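Local coordinates for catalase-3 (Neurospora crassa, PDB 4AJ9) that breaks down hydrogen peroxide to water and oxygen with a haem cofactor, as a large-subunit catalase, at the interface of chains A and B and the interface of chains A and C. Coordinates in Å, arbitrary orientation; residue numbers count along the deposited sequence, not the author numbering. Chains: chain A/B/C, Catalase-3.

Contact 1: the interface of chains A and B. Residues chain A 384, 386-387, 389-390; chain B 320-321, 325, 368-369.
B:Gln325 reaches the backbone carbonyl of A:Gln387 directly and the N of A:Gly386 through a water, and its carboxamide carries the polar links of this patch between two catalase subunits. The patch is likely to contribute to subunit association in the tetramer. The chain A side is loop running into strand 390-391. The chain B side is helix 319-324, the residue that follows it, and the loop at B:Leu368 and B:Pro369.

Hydrogen bonds come first. NE2 of B:Gln325 donates to the carbonyl O of A:Gln387 at 3.2 Å. The bond is nearly straight, 175° at the hydrogen, and it meets a lone pair in the carbonyl plane. The same NE2 also donates to the backbone O of B:Ala321 at 3.1 Å. Both acceptors lie close to the amide plane, so the two bonds together fix the rotation of the carboxamide. The chain is extended beyond CG (chi2 -168°), which carries the amide out to chain A. An alanine in place of B:Gln325 would probably leave the carbonyl of A:Gln387 without its mate from chain B and open a gap beside the loop.

One water extends this polar link. It lies 2.9 Å from the backbone N of A:Gly386 and also bonds OE1 of B:Gln325. Both ends of the amide are therefore used.

Within chain A, the side chain of A:Gln387 turns back to its own loop. Its OE1 accepts from the backbone N of A:Trp389 at 2.9 Å, on a lone pair. This bond probably braces the loop that offers the carbonyl to chain B.

Carbon contacts lie beside the amide. CD2 of B:Leu368 packs on CA of A:Gly386 at 3.7 Å. The methyl of B:Ala321 makes a van der Waals contact with the carbonyl O of A:Trp389 and, more loosely, meets CG1 of A:Ile390. The ring of B:Phe320 turns its edge to A:Gln387, with CB in the ring plane and 3.9 Å from CE2.

Contact 2: the interface of chains A and C. Residues chain A 250, 578-579, 612; chain C 242, 245-246, 466.
A:Lys250 meets C:Gln245 through a bend at chi2 (-71°), beyond which its chain runs straight to NZ. C:Gln245 is extended beyond CG (chi2 -157°), and its side chain crosses that of A:Lys250 at about a right angle. Both residues belong to helix 241-250, each in its own subunit.

NZ of A:Lys250 donates to OE1 of C:Gln245 at 2.9 Å. The amino group sits above the carbonyl plane, 56° out of it, and so is not on a lone pair. The lysine methylenes also pack on the amide, with CD of A:Lys250 3.9 Å from CD of C:Gln245. OE1 takes two waters as well. Water 3 joins it to the backbone O of A:Ser578. Water 4 lies at the guanidinium edge, 2.8 Å from NH2 of A:Arg612, and also bonds OE1 of C:Gln245. A further water joins NZ of A:Lys250 to the backbone O of C:Glu242.

NH1 of A:Arg612 donates to the backbone O of A:Ser578 at 2.9 Å. This is a bent bond inside chain A, from above the carbonyl plane, that may help to steady the guanidinium. NH2 of A:Arg612 passes 3.7 Å from CB of C:Glu242. The carboxylate is not in contact, with OE1 of C:Glu242 5.8 Å from NH2 of A:Arg612, so any attraction is probably long-range.

C:Phe466, on helix 454-468, brings its ring edge to A:Ser578. The carbonyl O of A:Ser578 lies in the ring plane, 3.6 Å from CD1 of C:Phe466. CE1 also touches CA of A:Ala579.

The patch joins helix 241-250 and the C-terminal domain of chain A to helices 241-250 and 454-468 of chain C and should contribute to holding the catalase assembly together.

Contact 1: the interface of chains A and B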
loop_
_atom_site.group_PDB
_atom_site.type_symbol
_atom_site.label_atom_id
_atom_site.label_comp_id
_atom_site.label_asym_id
_atom_site.label_seq_id
_atom_site.Cartn_x
_atom_site.Cartn_y
_atom_site.Cartn_z
ATOM N N GLY A 384 -6.919 6.399 -9.332
ATOM C CA GLY A 384 -6.455 6.153 -7.974
ATOM C C GLY A 384 -6.943 4.825 -7.401
ATOM O O GLY A 384 -7.980 4.299 -7.823
ATOM N N GLY A 386 -8.778 1.987 -5.659
ATOM C CA GLY A 386 -10.113 1.804 -5.118
ATOM C C GLY A 386 -11.155 2.762 -5.655
ATOM O O GLY A 386 -12.185 2.975 -5.011
ATOM N N GLN A 387 -10.900 3.344 -6.829
ATOM C CA GLN A 387 -11.871 4.256 -7.439
ATOM C C GLN A 387 -13.276 3.608 -7.461
ATOM O O GLN A 387 -13.494 2.563 -8.085
ATOM C CB GLN A 387 -11.409 4.690 -8.835
ATOM C CG GLN A 387 -12.450 5.509 -9.617
ATOM C CD GLN A 387 -12.855 6.777 -8.893
ATOM O OE1 GLN A 387 -14.015 6.955 -8.526
ATOM N NE2 GLN A 387 -11.896 7.669 -8.680
ATOM N N TRP A 389 -16.318 5.157 -8.203
ATOM C CA TRP A 389 -17.322 5.722 -9.108
ATOM C C TRP A 389 -16.981 5.476 -10.573
ATOM O O TRP A 389 -15.903 5.014 -10.907
ATOM C CB TRP A 389 -17.497 7.224 -8.896
ATOM C CG TRP A 389 -17.704 7.617 -7.470
ATOM C CD1 TRP A 389 -18.142 6.818 -6.452
ATOM C CD2 TRP A 389 -17.470 8.907 -6.898
ATOM N NE1 TRP A 389 -18.190 7.534 -5.281
ATOM C CE2 TRP A 389 -17.785 8.819 -5.529
ATOM C CE3 TRP A 389 -17.022 10.129 -7.411
ATOM C CZ2 TRP A 389 -17.665 9.903 -4.666
ATOM C CZ3 TRP A 389 -16.904 11.203 -6.554
ATOM C CH2 TRP A 389 -17.223 11.084 -5.199
ATOM N N ILE A 390 -17.927 5.792 -11.438
ATOM C CA ILE A 390 -17.689 5.739 -12.862
ATOM C C ILE A 390 -18.083 7.081 -13.448
ATOM O O ILE A 390 -19.271 7.415 -13.511
ATOM C CB ILE A 390 -18.472 4.585 -13.520
ATOM C CG1 ILE A 390 -17.947 3.239 -13.008
ATOM C CG2 ILE A 390 -18.340 4.665 -15.036
ATOM C CD1 ILE A 390 -18.773 2.015 -13.438
ATOM N N PHE B 320 -10.480 3.111 -16.886
ATOM C CA PHE B 320 -9.771 2.769 -15.658
ATOM C C PHE B 320 -10.675 2.028 -14.685
ATOM O O PHE B 320 -10.354 0.917 -14.246
ATOM C CB PHE B 320 -9.168 3.996 -14.972
ATOM C CG PHE B 320 -8.495 3.673 -13.652
ATOM C CD1 PHE B 320 -7.160 3.271 -13.616
ATOM C CD2 PHE B 320 -9.206 3.738 -12.459
ATOM C CE1 PHE B 320 -6.548 2.967 -12.417
ATOM C CE2 PHE B 320 -8.603 3.428 -11.257
ATOM C CZ PHE B 320 -7.283 3.035 -11.229
ATOM N N ALA B 321 -11.812 2.634 -14.346
ATOM C CA ALA B 321 -12.665 2.080 -13.294
ATOM C C ALA B 321 -13.174 0.683 -13.660
ATOM O O ALA B 321 -13.367 -0.179 -12.797
ATOM C CB ALA B 321 -13.821 3.022 -12.991
ATOM N N GLN B 325 -9.416 -1.917 -13.619
ATOM C CA GLN B 325 -9.632 -2.445 -12.274
ATOM C C GLN B 325 -10.171 -3.875 -12.210
ATOM O O GLN B 325 -10.015 -4.543 -11.188
ATOM C CB GLN B 325 -10.531 -1.505 -11.455
ATOM C CG GLN B 325 -9.823 -0.216 -11.022
ATOM C CD GLN B 325 -10.603 0.584 -9.967
ATOM O OE1 GLN B 325 -10.031 1.052 -8.986
ATOM N NE2 GLN B 325 -11.897 0.771 -10.193
ATOM N N LEU B 368 -15.318 -3.410 -5.608
ATOM C CA LEU B 368 -15.287 -2.421 -6.682
ATOM C C LEU B 368 -16.460 -2.716 -7.621
ATOM O O LEU B 368 -16.770 -3.881 -7.876
ATOM C CB LEU B 368 -13.948 -2.488 -7.432
ATOM C CG LEU B 368 -12.675 -2.092 -6.667
ATOM C CD1 LEU B 368 -11.419 -2.351 -7.499
ATOM C CD2 LEU B 368 -12.735 -0.633 -6.208
ATOM N N PRO B 369 -17.132 -1.670 -8.119
ATOM C CA PRO B 369 -18.327 -1.902 -8.946
ATOM C C PRO B 369 -18.141 -2.958 -10.035
ATOM O O PRO B 369 -19.030 -3.792 -10.205
ATOM C CB PRO B 369 -18.585 -0.529 -9.561
ATOM C CG PRO B 369 -18.122 0.429 -8.462
ATOM C CD PRO B 369 -16.870 -0.232 -7.905
HETATM O O HOH W 1 -7.779 0.155 -7.634
#

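Contact 2: the interface of chains A and C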
loop_
_atom_site.group_PDB
_atom_site.type_symbol
_atom_site.label_atom_id
_atom_site.label_comp_id
_atom_site.label_asym_id
_atom_site.label_seq_id
_atom_site.Cartn_x
_atom_site.Cartn_y
_atom_site.Cartn_z
ATOM N N LYS A 250 -9.385 -1.929 35.444
ATOM C CA LYS A 250 -10.735 -2.493 35.611
ATOM C C LYS A 250 -11.650 -2.338 34.381
ATOM O O LYS A 250 -12.486 -3.207 34.098
ATOM C CB LYS A 250 -11.404 -1.911 36.865
ATOM C CG LYS A 250 -10.717 -2.268 38.178
ATOM C CD LYS A 250 -10.911 -3.757 38.552
ATOM C CE LYS A 250 -10.141 -4.114 39.814
ATOM N NZ LYS A 250 -10.522 -5.459 40.337
ATOM N N SER A 578 -17.331 -10.111 42.525
ATOM C CA SER A 578 -16.106 -10.464 41.804
ATOM C C SER A 578 -15.877 -9.543 40.597
ATOM O O SER A 578 -14.753 -9.091 40.334
ATOM C CB SER A 578 -16.165 -11.930 41.378
ATOM O OG SER A 578 -14.980 -12.332 40.712
ATOM N N ALA A 579 -16.960 -9.252 39.880
ATOM C CA ALA A 579 -16.917 -8.403 38.693
ATOM C C ALA A 579 -16.948 -6.905 39.015
ATOM O O ALA A 579 -16.691 -6.079 38.146
ATOM C CB ALA A 579 -18.095 -8.754 37.776
ATOM N N ARG A 612 -13.460 -7.598 49.148
ATOM C CA ARG A 612 -13.986 -6.885 47.980
ATOM C C ARG A 612 -15.076 -5.850 48.321
ATOM O O ARG A 612 -14.985 -4.694 47.896
ATOM C CB ARG A 612 -14.450 -7.893 46.904
ATOM C CG ARG A 612 -15.078 -7.298 45.632
ATOM C CD ARG A 612 -14.240 -6.174 44.991
ATOM N NE ARG A 612 -12.905 -6.570 44.535
ATOM C CZ ARG A 612 -12.650 -7.263 43.423
ATOM N NH1 ARG A 612 -13.642 -7.687 42.643
ATOM N NH2 ARG A 612 -11.395 -7.527 43.089
ATOM N N GLU C 242 -7.471 -10.568 40.595
ATOM C CA GLU C 242 -7.702 -9.255 41.223
ATOM C C GLU C 242 -6.436 -8.383 41.195
ATOM O O GLU C 242 -6.505 -7.144 41.160
ATOM C CB GLU C 242 -8.246 -9.433 42.648
ATOM C CG GLU C 242 -7.422 -10.346 43.547
ATOM C CD GLU C 242 -7.863 -11.810 43.524
ATOM O OE1 GLU C 242 -8.269 -12.316 42.459
ATOM O OE2 GLU C 242 -7.776 -12.467 44.588
ATOM N N GLN C 245 -5.640 -7.292 37.383
ATOM C CA GLN C 245 -6.530 -6.233 36.929
ATOM C C GLN C 245 -5.984 -4.876 37.321
ATOM O O GLN C 245 -5.955 -3.952 36.512
ATOM C CB GLN C 245 -7.915 -6.397 37.536
ATOM C CG GLN C 245 -8.739 -7.534 36.946
ATOM C CD GLN C 245 -10.207 -7.301 37.174
ATOM O OE1 GLN C 245 -10.697 -7.442 38.289
ATOM N NE2 GLN C 245 -10.911 -6.881 36.123
ATOM N N VAL C 246 -5.584 -4.750 38.582
ATOM C CA VAL C 246 -5.013 -3.499 39.049
ATOM C C VAL C 246 -3.718 -3.181 38.299
ATOM O O VAL C 246 -3.498 -2.047 37.870
ATOM C CB VAL C 246 -4.763 -3.524 40.562
ATOM C CG1 VAL C 246 -4.005 -2.264 40.988
ATOM C CG2 VAL C 246 -6.090 -3.670 41.316
ATOM N N PHE C 466 -16.003 -15.247 37.147
ATOM C CA PHE C 466 -15.829 -13.847 36.780
ATOM C C PHE C 466 -16.264 -13.602 35.331
ATOM O O PHE C 466 -17.121 -12.765 35.061
ATOM C CB PHE C 466 -14.366 -13.436 36.947
ATOM C CG PHE C 466 -14.073 -12.055 36.443
ATOM C CD1 PHE C 466 -14.226 -10.953 37.274
ATOM C CD2 PHE C 466 -13.683 -11.854 35.128
ATOM C CE1 PHE C 466 -13.965 -9.675 36.809
ATOM C CE2 PHE C 466 -13.423 -10.582 34.654
ATOM C CZ PHE C 466 -13.568 -9.489 35.495
HETATM O O HOH W 2 -8.841 -5.882 42.357
HETATM O O HOH W 3 -13.504 -6.862 39.012
HETATM O O HOH W 4 -11.302 -8.847 40.584
#

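Contact 1 and contact 2 lie about 51 Å apart and share no residue. Chain A takes part in both, so one subunit meets chain B at one place and chain C at another. Each interface is two-fold symmetric, and each patch has a twin with the chains exchanged. Together they probably tie neighbouring subunits of the deposited tetramer along different directions. Contact 1 is centred about 29 Å from A:His65, and contact 2 about 28 Å. Both patches are thus remote from this active-site residue, and their likely role is in assembly rather than in direct contact with the peroxide.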